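Local coordinates for urocanate hydratase (Paenibacillus sp. Soil724D2, PDB 7NED), which probably catalyses the hydration of thiourocanate, a step of bacterial ergothioneine catabolism, with NAD+ as its bound cofactor, at residues 471-476 / 509-514; 94-99 / 115-120; 448-453 / 526-531; 208-213 / 242-247. One frame throughout, in Å; residues are numbered along the deposited sequence.

Contact 1. Residues 471-476 / 509-514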
# COMPACT_ATOMS: atom_id res chain seq x y z
N SER A 471 4.06 -15.27 6.45
CA SER A 471 3.51 -16.62 6.54
C SER A 471 4.24 -17.60 5.63
O SER A 471 3.73 -18.73 5.43
CB SER A 471 2.02 -16.60 6.17
OG SER A 471 1.26 -15.86 7.12
N MET A 472 5.34 -17.20 5.01
CA MET A 472 6.23 -18.10 4.26
C MET A 472 5.77 -18.35 2.83
O MET A 472 6.09 -19.39 2.24
CB MET A 472 6.32 -19.42 5.01
CG MET A 472 6.90 -19.17 6.41
SD MET A 472 7.06 -20.64 7.42
CE MET A 472 5.37 -21.01 7.73
N ALA A 473 4.99 -17.44 2.24
CA ALA A 473 4.56 -17.57 0.86
C ALA A 473 5.77 -17.47 -0.08
O ALA A 473 6.88 -17.05 0.31
CB ALA A 473 3.52 -16.49 0.55
N ASP A 474 5.57 -17.88 -1.33
CA ASP A 474 6.67 -17.85 -2.30
C ASP A 474 6.71 -16.56 -3.06
O ASP A 474 7.79 -16.06 -3.39
CB ASP A 474 6.53 -19.03 -3.30
CG ASP A 474 6.86 -20.37 -2.63
OD1 ASP A 474 5.89 -21.08 -2.27
OD2 ASP A 474 8.06 -20.66 -2.39
N LEU A 475 5.55 -15.98 -3.35
CA LEU A 475 5.49 -14.69 -4.02
C LEU A 475 4.35 -13.88 -3.43
O LEU A 475 3.24 -14.39 -3.28
CB LEU A 475 5.29 -14.86 -5.54
CG LEU A 475 5.24 -13.61 -6.43
CD1 LEU A 475 5.72 -13.90 -7.87
CD2 LEU A 475 3.85 -12.98 -6.47
N VAL A 476 4.60 -12.61 -3.13
CA VAL A 476 3.58 -11.71 -2.62
C VAL A 476 3.61 -10.43 -3.43
O VAL A 476 4.69 -9.93 -3.79
CB VAL A 476 3.80 -11.43 -1.11
CG1 VAL A 476 2.74 -10.48 -0.56
CG2 VAL A 476 3.80 -12.73 -0.35
N GLU A 509 0.38 -24.49 4.78
CA GLU A 509 -0.57 -24.39 5.88
C GLU A 509 -0.62 -22.98 6.44
O GLU A 509 -1.71 -22.44 6.67
CB GLU A 509 -0.16 -25.37 6.97
CG GLU A 509 -1.20 -25.62 8.04
CD GLU A 509 -0.66 -26.59 9.09
OE1 GLU A 509 0.22 -26.19 9.86
OE2 GLU A 509 -1.05 -27.75 9.11
N THR A 510 0.56 -22.40 6.71
CA THR A 510 0.63 -21.11 7.40
C THR A 510 0.05 -20.02 6.52
O THR A 510 -0.81 -19.26 6.97
CB THR A 510 2.07 -20.78 7.79
OG1 THR A 510 2.63 -21.89 8.54
CG2 THR A 510 2.16 -19.45 8.63
N THR A 511 0.48 -19.97 5.25
CA THR A 511 -0.01 -18.95 4.34
C THR A 511 -1.50 -19.10 4.07
O THR A 511 -2.25 -18.11 4.10
CB THR A 511 0.75 -19.00 3.01
OG1 THR A 511 2.06 -18.47 3.23
CG2 THR A 511 0.07 -18.13 1.99
N LEU A 512 -1.96 -20.32 3.75
CA LEU A 512 -3.36 -20.45 3.35
C LEU A 512 -4.30 -20.19 4.54
O LEU A 512 -5.34 -19.54 4.38
CB LEU A 512 -3.58 -21.84 2.71
CG LEU A 512 -2.89 -21.96 1.33
CD1 LEU A 512 -2.88 -23.40 0.76
CD2 LEU A 512 -3.50 -20.98 0.29
N ASN A 513 -3.97 -20.69 5.73
CA ASN A 513 -4.84 -20.37 6.88
C ASN A 513 -4.91 -18.86 7.12
O ASN A 513 -5.96 -18.34 7.52
CB ASN A 513 -4.34 -21.05 8.15
CG ASN A 513 -4.62 -22.53 8.18
OD1 ASN A 513 -5.50 -23.06 7.48
ND2 ASN A 513 -3.90 -23.21 9.07
N ASN A 514 -3.81 -18.14 6.91
CA ASN A 514 -3.84 -16.69 7.17
C ASN A 514 -4.38 -15.90 5.99
O ASN A 514 -4.93 -14.80 6.17
CB ASN A 514 -2.42 -16.18 7.51
CG ASN A 514 -1.91 -16.74 8.80
OD1 ASN A 514 -2.69 -17.33 9.56
ND2 ASN A 514 -0.59 -16.63 9.05
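Ser471 is tied to helix 502-525 by two hydrogen bonds, one through its backbone and one through its side chain. The hydroxyl of Thr511 donates to the carbonyl, OG1 to Ser471 O at 2.8 Å, approaching from above the carbonyl plane at 107° to the C=O bond, and has a weak hydrogen bond with Arg507 O as well. Asn514 supplies the second bond: its ND2 reaches Ser471 OG at 2.8 Å with an N-H...O angle of 160°, and OG lies close to the plane of the amide. Ser471 OG is also hydrogen-bonded to Leu467 O, so the serine links the end of helix 459-469 to helix 502-525, while Asn514 ND2 has another acceptor in Lys83 O of the second subunit.

The segment 471-476 is the lead-in from helix 459-469 to strand 475-480 of the mixed sheet. That strand opens with a classic beta bulge, in which Asp474 and Leu475 both face Thr495 of the adjacent strand 490-498.

The remaining contacts are van der Waals. Ala473 CB lies 4.1 Å from Thr511 CG2, and Ser471 CB sits 3.8 Å from Thr510 CG2. The Met472 chain bends at its last torsion (chi3 -70°), which brings CE against Thr510. There CE is only 3.3 Å from Thr510 CB, tighter than usual for two carbons, and the exact position of the methyl is correspondingly doubtful. Thr510 OG1 itself is hydrogen-bonded to Ile506 O within the helix.

Contact 2. Residues 94-99 / 115-120; sequences ANCNLV and GLLIWG
Cys96 lies against the backbone of Ile118 and Trp119, its CB just 3.0 Å from Ile118 O. That carbonyl is buried and has no polar partner in the model. With SG anti to the backbone N (chi1 -172°), the sulfur runs on past Trp119 CA to the edge of the indole, where SG is 4.1 Å from Trp119 CD1, a sulfur-aromatic contact made near the ring plane. Further along, Leu98 and Leu117 cross at about a right angle, and their CD2 methyls meet at 4.0 Å.

A water bridges the backbones beyond the cysteine: it accepts from Gly120 N at 2.9 Å and lies 3.1 Å from Asn95 O. In the next shell, Ser75 OG is hydrogen-bonded to Cys96 N, and the indole of Trp119 meets the rings of His258 and Tyr485, close to the bound NAD and urocanate. Phe108 of helix 105-113 touches both Cys96 and Leu117, and Leu111 of the same helix touches Leu98. The contact thus joins the end of strand 91-95, beside strand 475-480, to the loop that leaves helix 105-113 and runs past strand 46-47.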
# COMPACT_ATOMS: atom_id res chain seq x y z
N ALA A 94 5.56 -4.86 -6.05
CA ALA A 94 4.53 -3.84 -5.85
C ALA A 94 4.39 -3.12 -7.17
O ALA A 94 5.38 -2.57 -7.68
CB ALA A 94 4.89 -2.88 -4.71
N ASN A 95 3.20 -3.19 -7.78
CA ASN A 95 3.00 -2.75 -9.16
C ASN A 95 1.91 -1.68 -9.26
O ASN A 95 0.77 -1.89 -8.83
CB ASN A 95 2.68 -3.95 -10.07
CG ASN A 95 3.79 -4.98 -10.06
OD1 ASN A 95 4.95 -4.64 -10.30
ND2 ASN A 95 3.46 -6.23 -9.75
N CYS A 96 2.31 -0.54 -9.78
CA CYS A 96 1.47 0.54 -10.26
C CYS A 96 0.78 1.23 -9.04
O CYS A 96 -0.37 1.64 -9.08
CB CYS A 96 0.50 -0.02 -11.32
SG CYS A 96 -0.43 1.26 -12.16
N ASN A 97 1.52 1.36 -7.93
CA ASN A 97 1.03 2.08 -6.75
C ASN A 97 1.43 3.55 -6.79
O ASN A 97 2.60 3.88 -6.91
CB ASN A 97 1.56 1.41 -5.49
CG ASN A 97 1.10 -0.04 -5.41
OD1 ASN A 97 -0.05 -0.32 -5.07
ND2 ASN A 97 1.98 -0.97 -5.80
N LEU A 98 0.45 4.43 -6.74
CA LEU A 98 0.66 5.87 -6.83
C LEU A 98 0.01 6.51 -5.63
O LEU A 98 -1.09 6.10 -5.25
CB LEU A 98 0.03 6.48 -8.10
CG LEU A 98 0.58 5.96 -9.41
CD1 LEU A 98 -0.26 6.45 -10.61
CD2 LEU A 98 2.00 6.45 -9.50
N VAL A 99 0.64 7.54 -5.06
CA VAL A 99 -0.03 8.20 -3.94
C VAL A 99 -1.30 8.88 -4.42
O VAL A 99 -1.39 9.36 -5.56
CB VAL A 99 0.88 9.21 -3.21
CG1 VAL A 99 1.98 8.45 -2.49
CG2 VAL A 99 1.41 10.24 -4.18
N GLY A 115 8.22 5.41 -19.06
CA GLY A 115 8.98 4.23 -18.70
C GLY A 115 9.05 3.95 -17.20
O GLY A 115 9.85 3.12 -16.78
N LEU A 116 8.21 4.59 -16.39
CA LEU A 116 8.32 4.48 -14.93
C LEU A 116 7.38 3.43 -14.32
O LEU A 116 7.61 3.01 -13.17
CB LEU A 116 8.06 5.84 -14.28
CG LEU A 116 9.23 6.83 -14.47
CD1 LEU A 116 8.77 8.20 -14.01
CD2 LEU A 116 10.44 6.43 -13.62
N LEU A 117 6.35 3.00 -15.02
CA LEU A 117 5.47 1.99 -14.43
C LEU A 117 4.69 1.26 -15.52
O LEU A 117 4.75 1.60 -16.71
CB LEU A 117 4.53 2.61 -13.41
CG LEU A 117 3.64 3.69 -14.02
CD1 LEU A 117 2.47 3.14 -14.75
CD2 LEU A 117 3.07 4.43 -12.79
N ILE A 118 3.96 0.24 -15.08
CA ILE A 118 3.18 -0.55 -16.01
C ILE A 118 1.93 -0.75 -15.12
O ILE A 118 1.99 -0.57 -13.90
CB ILE A 118 4.00 -1.86 -16.25
CG1 ILE A 118 3.55 -2.55 -17.41
CG2 ILE A 118 3.78 -2.86 -15.12
CD1 ILE A 118 3.99 -1.50 -18.47
N TRP A 119 0.77 -1.03 -15.70
CA TRP A 119 -0.34 -1.58 -14.89
C TRP A 119 -0.20 -3.09 -14.84
O TRP A 119 -0.02 -3.73 -15.87
CB TRP A 119 -1.72 -1.25 -15.47
CG TRP A 119 -2.88 -1.78 -14.66
CD1 TRP A 119 -3.06 -1.67 -13.30
CD2 TRP A 119 -4.04 -2.48 -15.14
NE1 TRP A 119 -4.25 -2.25 -12.92
CE2 TRP A 119 -4.87 -2.75 -14.03
CE3 TRP A 119 -4.44 -2.92 -16.41
CZ2 TRP A 119 -6.06 -3.45 -14.14
CZ3 TRP A 119 -5.64 -3.61 -16.52
CH2 TRP A 119 -6.44 -3.86 -15.40
N GLY A 120 -0.31 -3.67 -13.63
CA GLY A 120 -0.12 -5.11 -13.52
C GLY A 120 -1.39 -5.93 -13.58
O GLY A 120 -1.32 -7.15 -13.35
O HOH W 1 -1.12 -3.10 -10.92

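Contact 3. Residues 448-453 / 526-531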
# COMPACT_ATOMS: atom_id res chain seq x y z
N GLU A 448 -17.95 -2.24 -2.71
CA GLU A 448 -19.03 -1.29 -2.88
C GLU A 448 -20.11 -1.54 -1.84
O GLU A 448 -20.58 -2.67 -1.68
CB GLU A 448 -19.62 -1.42 -4.29
CG GLU A 448 -20.70 -0.40 -4.54
CD GLU A 448 -21.09 -0.36 -6.00
OE1 GLU A 448 -20.19 -0.45 -6.88
OE2 GLU A 448 -22.30 -0.25 -6.28
N ARG A 449 -20.48 -0.49 -1.10
CA ARG A 449 -21.58 -0.55 -0.14
C ARG A 449 -21.34 -1.63 0.92
O ARG A 449 -22.17 -2.52 1.16
CB ARG A 449 -22.92 -0.72 -0.86
CG ARG A 449 -23.25 0.53 -1.69
CD ARG A 449 -24.59 0.52 -2.40
NE ARG A 449 -25.55 -0.20 -1.59
CZ ARG A 449 -26.34 -1.15 -2.07
NH1 ARG A 449 -26.28 -1.48 -3.35
NH2 ARG A 449 -27.19 -1.75 -1.25
N MET A 450 -20.19 -1.54 1.57
CA MET A 450 -19.94 -2.42 2.69
C MET A 450 -20.91 -2.06 3.81
O MET A 450 -21.27 -0.89 3.98
CB MET A 450 -18.50 -2.27 3.22
CG MET A 450 -17.49 -2.64 2.17
SD MET A 450 -17.47 -4.42 1.89
CE MET A 450 -16.64 -4.98 3.38
N LYS A 451 -21.26 -3.06 4.61
CA LYS A 451 -22.23 -2.88 5.70
C LYS A 451 -21.83 -1.74 6.63
O LYS A 451 -22.68 -0.95 7.09
CB LYS A 451 -22.36 -4.19 6.49
CG LYS A 451 -23.58 -4.24 7.41
CD LYS A 451 -23.48 -5.42 8.37
CE LYS A 451 -24.81 -5.77 9.06
NZ LYS A 451 -25.54 -6.92 8.39
N ASP A 452 -20.54 -1.61 6.92
CA ASP A 452 -20.07 -0.57 7.84
C ASP A 452 -19.57 0.68 7.14
O ASP A 452 -19.08 1.58 7.81
CB ASP A 452 -18.97 -1.11 8.75
CG ASP A 452 -17.74 -1.48 7.97
OD1 ASP A 452 -17.82 -1.58 6.72
OD2 ASP A 452 -16.69 -1.68 8.60
N GLY A 453 -19.69 0.76 5.82
CA GLY A 453 -19.24 1.94 5.12
C GLY A 453 -17.75 1.99 4.87
O GLY A 453 -17.23 3.06 4.56
N ALA A 526 -16.56 -5.87 9.44
CA ALA A 526 -17.57 -4.99 8.89
C ALA A 526 -18.98 -5.34 9.35
O ALA A 526 -19.93 -4.65 8.97
CB ALA A 526 -17.53 -4.99 7.36
N GLY A 527 -19.14 -6.41 10.12
CA GLY A 527 -20.42 -6.73 10.72
C GLY A 527 -21.19 -7.83 10.03
O GLY A 527 -22.38 -7.99 10.31
N TYR A 528 -20.55 -8.58 9.12
CA TYR A 528 -21.28 -9.61 8.37
C TYR A 528 -21.46 -10.84 9.23
O TYR A 528 -20.50 -11.36 9.81
CB TYR A 528 -20.57 -9.96 7.06
CG TYR A 528 -20.77 -8.87 6.06
CD1 TYR A 528 -21.91 -8.83 5.27
CD2 TYR A 528 -19.84 -7.84 5.94
CE1 TYR A 528 -22.13 -7.79 4.40
CE2 TYR A 528 -20.04 -6.80 5.06
CZ TYR A 528 -21.18 -6.77 4.30
OH TYR A 528 -21.38 -5.75 3.42
N GLU A 529 -22.70 -11.30 9.33
CA GLU A 529 -23.02 -12.41 10.22
C GLU A 529 -22.45 -13.74 9.70
O GLU A 529 -22.11 -14.61 10.51
CB GLU A 529 -24.53 -12.45 10.40
CG GLU A 529 -25.00 -13.26 11.54
CD GLU A 529 -24.21 -13.02 12.79
OE1 GLU A 529 -24.11 -14.00 13.54
OE2 GLU A 529 -23.72 -11.89 13.02
N GLU A 530 -22.37 -13.92 8.37
CA GLU A 530 -21.72 -15.11 7.84
C GLU A 530 -20.28 -15.22 8.34
O GLU A 530 -19.78 -16.31 8.63
CB GLU A 530 -21.74 -15.09 6.30
CG GLU A 530 -23.10 -14.88 5.64
CD GLU A 530 -23.51 -13.41 5.34
OE1 GLU A 530 -23.13 -12.42 6.08
OE2 GLU A 530 -24.23 -13.24 4.31
N SER A 531 -19.60 -14.08 8.43
CA SER A 531 -18.22 -14.04 8.92
C SER A 531 -18.15 -14.41 10.40
O SER A 531 -17.29 -15.17 10.84
CB SER A 531 -17.72 -12.63 8.74
OG SER A 531 -17.72 -12.31 7.39
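Lys451, Ala526 and Tyr528 bury the most surface here, and Lys451 meets the other two. Its backbone N donates to Tyr528 OH at 2.9 Å, a bent bond with an N-H...O angle of 136°; Arg341 NH1 makes a weak hydrogen bond to the same hydroxyl. The Lys451 side chain sets off with CG anti to the backbone N (chi1 -165°), and its methylenes touch two carbonyls, CB lying 3.5 Å from Ala526 O and CD 3.4 Å from Gly527 O. Beyond a bend at chi4, NZ stays 5.7 Å from the centroid of the Tyr528 ring, at most a weak cation-pi attraction.

A beta turn thus meets a helix junction. Met450 to Gly453 form a type I beta turn in the loop between strand 428-441 and helix 459-469. Facing it is the junction of two helices, where Gly527 ends helix 502-525 in a Schellman motif and Tyr528 is the N-cap of helix 529-538.

Ala526 CB also meets two other residues of the beta turn. Asp452 approaches with its carboxylate, OD1 being 3.5 Å from Ala526 CB, although the polar partner of that oxygen is Ser454 OG. Met450, folded at chi2 and chi3, brings CE to 4.1 Å from Ala526 CB and 4.2 Å from Tyr528 CE2. Arg522 and Tyr523 of helix 502-525 also touch the Met450 side chain.

Contact 4. Residues 208-213 / 242-247; sequences SLDEAL and VRRGIT
Leu213 and Ile246 meet tip to tip, with CD1 of Leu213 3.6 Å from CD1 of Ile246, at the outer edge of the Rossmann-like domain. Helix 209-222 is the connection of a beta-alpha-beta crossover from strand 204-206 to strand 226-231, and the opposing segment is the C-terminal end of helix 234-243 and the loop that follows it. Gly245 closes that helix with a Schellman motif and turns the chain so that Ile246 faces Leu213. This is the tighter, apolar part of the contact. Leu213 CD2 adds a second approach to Ile246 CD1, at 4.1 Å, and Leu213 also touches Leu241 of helix 234-243.

The other part is polar and lies toward solvent. The backbones stand well apart in both parts, 9.4 Å between the CA atoms of Leu213 and Ile246 and 10.9 Å between those of Asp210 and Arg244; here the extended Arg244 side chain spans most of the distance. Arg244 forms a salt bridge with Asp210: its NH1 donates to OD1 at 2.6 Å and 159°, nearly along the C-O axis, and a weak bond from NH2 reaches the same oxygen. OD1 lies in the guanidinium plane, but the carboxylate is turned about 60° from it, and OD1 takes both donors. Glu240 OE1 pairs with Arg244 NE, giving the cation a second acidic partner.

Asp210 lies in the first turn of its helix, whose N-cap, Ser208, accepts from Glu211 N through OG. Leu209 CD2 lies over one face of the Arg244 guanidinium, 3.7 Å above the plane and shifted toward the rim.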
# COMPACT_ATOMS: atom_id res chain seq x y z
N SER A 208 -24.76 -11.51 -38.00
CA SER A 208 -26.12 -11.02 -38.14
C SER A 208 -26.83 -11.07 -36.79
O SER A 208 -26.96 -12.14 -36.20
CB SER A 208 -26.86 -11.87 -39.17
OG SER A 208 -28.23 -11.66 -39.00
N LEU A 209 -27.34 -9.92 -36.34
CA LEU A 209 -28.11 -9.89 -35.10
C LEU A 209 -29.41 -10.69 -35.24
O LEU A 209 -29.83 -11.35 -34.29
CB LEU A 209 -28.41 -8.45 -34.69
CG LEU A 209 -29.40 -8.27 -33.55
CD1 LEU A 209 -28.87 -8.90 -32.26
CD2 LEU A 209 -29.75 -6.79 -33.33
N ASP A 210 -30.09 -10.58 -36.38
CA ASP A 210 -31.30 -11.38 -36.58
C ASP A 210 -31.01 -12.86 -36.41
O ASP A 210 -31.78 -13.58 -35.77
CB ASP A 210 -31.91 -11.09 -37.95
CG ASP A 210 -32.52 -9.70 -38.04
OD1 ASP A 210 -32.65 -9.02 -37.00
OD2 ASP A 210 -32.90 -9.32 -39.16
N GLU A 211 -29.94 -13.34 -37.04
CA GLU A 211 -29.59 -14.75 -36.91
C GLU A 211 -29.27 -15.11 -35.46
O GLU A 211 -29.69 -16.16 -34.96
CB GLU A 211 -28.41 -15.09 -37.81
CG GLU A 211 -27.99 -16.53 -37.71
CD GLU A 211 -27.05 -16.95 -38.80
OE1 GLU A 211 -25.91 -16.45 -38.83
OE2 GLU A 211 -27.41 -17.87 -39.56
N ALA A 212 -28.55 -14.23 -34.77
CA ALA A 212 -28.23 -14.49 -33.37
C ALA A 212 -29.49 -14.61 -32.54
O ALA A 212 -29.60 -15.52 -31.71
CB ALA A 212 -27.33 -13.38 -32.80
N LEU A 213 -30.44 -13.68 -32.73
CA LEU A 213 -31.67 -13.72 -31.93
C LEU A 213 -32.52 -14.93 -32.29
O LEU A 213 -33.19 -15.50 -31.41
CB LEU A 213 -32.48 -12.44 -32.13
CG LEU A 213 -31.86 -11.14 -31.62
CD1 LEU A 213 -32.58 -9.93 -32.20
CD2 LEU A 213 -31.89 -11.09 -30.09
N VAL A 242 -33.07 -2.54 -27.37
CA VAL A 242 -34.04 -1.67 -26.73
C VAL A 242 -35.04 -1.16 -27.76
O VAL A 242 -36.24 -1.08 -27.51
CB VAL A 242 -33.31 -0.51 -26.04
CG1 VAL A 242 -34.30 0.53 -25.58
CG2 VAL A 242 -32.46 -1.05 -24.87
N ARG A 243 -34.54 -0.80 -28.94
CA ARG A 243 -35.43 -0.36 -30.00
C ARG A 243 -36.43 -1.46 -30.37
O ARG A 243 -37.63 -1.21 -30.51
CB ARG A 243 -34.59 0.06 -31.21
CG ARG A 243 -35.30 0.98 -32.20
CD ARG A 243 -34.45 1.24 -33.45
NE ARG A 243 -34.23 0.01 -34.21
CZ ARG A 243 -35.17 -0.62 -34.90
NH1 ARG A 243 -36.41 -0.13 -34.91
NH2 ARG A 243 -34.90 -1.74 -35.56
N ARG A 244 -35.94 -2.68 -30.54
CA ARG A 244 -36.78 -3.80 -30.91
C ARG A 244 -37.66 -4.30 -29.78
O ARG A 244 -38.41 -5.26 -30.01
CB ARG A 244 -35.93 -4.96 -31.42
CG ARG A 244 -35.11 -4.61 -32.62
CD ARG A 244 -34.47 -5.85 -33.16
NE ARG A 244 -33.53 -5.55 -34.22
CZ ARG A 244 -33.11 -6.45 -35.09
NH1 ARG A 244 -33.58 -7.69 -35.01
NH2 ARG A 244 -32.25 -6.12 -36.05
N GLY A 245 -37.61 -3.68 -28.60
CA GLY A 245 -38.37 -4.15 -27.44
C GLY A 245 -38.00 -5.53 -26.96
O GLY A 245 -38.82 -6.21 -26.34
N ILE A 246 -36.78 -5.97 -27.25
CA ILE A 246 -36.28 -7.27 -26.82
C ILE A 246 -35.54 -7.07 -25.50
O ILE A 246 -34.52 -6.38 -25.46
CB ILE A 246 -35.36 -7.87 -27.89
CG1 ILE A 246 -36.20 -8.27 -29.11
CG2 ILE A 246 -34.61 -9.04 -27.35
CD1 ILE A 246 -35.43 -9.03 -30.15
N THR A 247 -36.08 -7.63 -24.42
CA THR A 247 -35.47 -7.52 -23.09
C THR A 247 -34.92 -8.87 -22.72
O THR A 247 -35.70 -9.81 -22.49
CB THR A 247 -36.47 -7.04 -22.03
OG1 THR A 247 -37.05 -5.80 -22.42
CG2 THR A 247 -35.79 -6.84 -20.67

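Contacts 1 and 2 reach the same mixed sheet through the neighbouring strands 475-480 and 91-95; their centres are 24 Å apart and their nearest atoms about 6 Å. Helices 502-525 and 529-538 follow each other and connect contact 1 with contact 3, 25 Å away between centres. These three all touch the second subunit. Contact 2 is nearest the active site, with the Trp119 side chain about 4 Å from NAD and 5 Å from urocanate, whereas the side chains of Met450 in contact 3 and Leu209 in contact 4 are about 13 and 12 Å from NAD. Contact 4 is remote in the Rossmann-like domain, its centre 50 Å from that of contact 1, across the chain's centre.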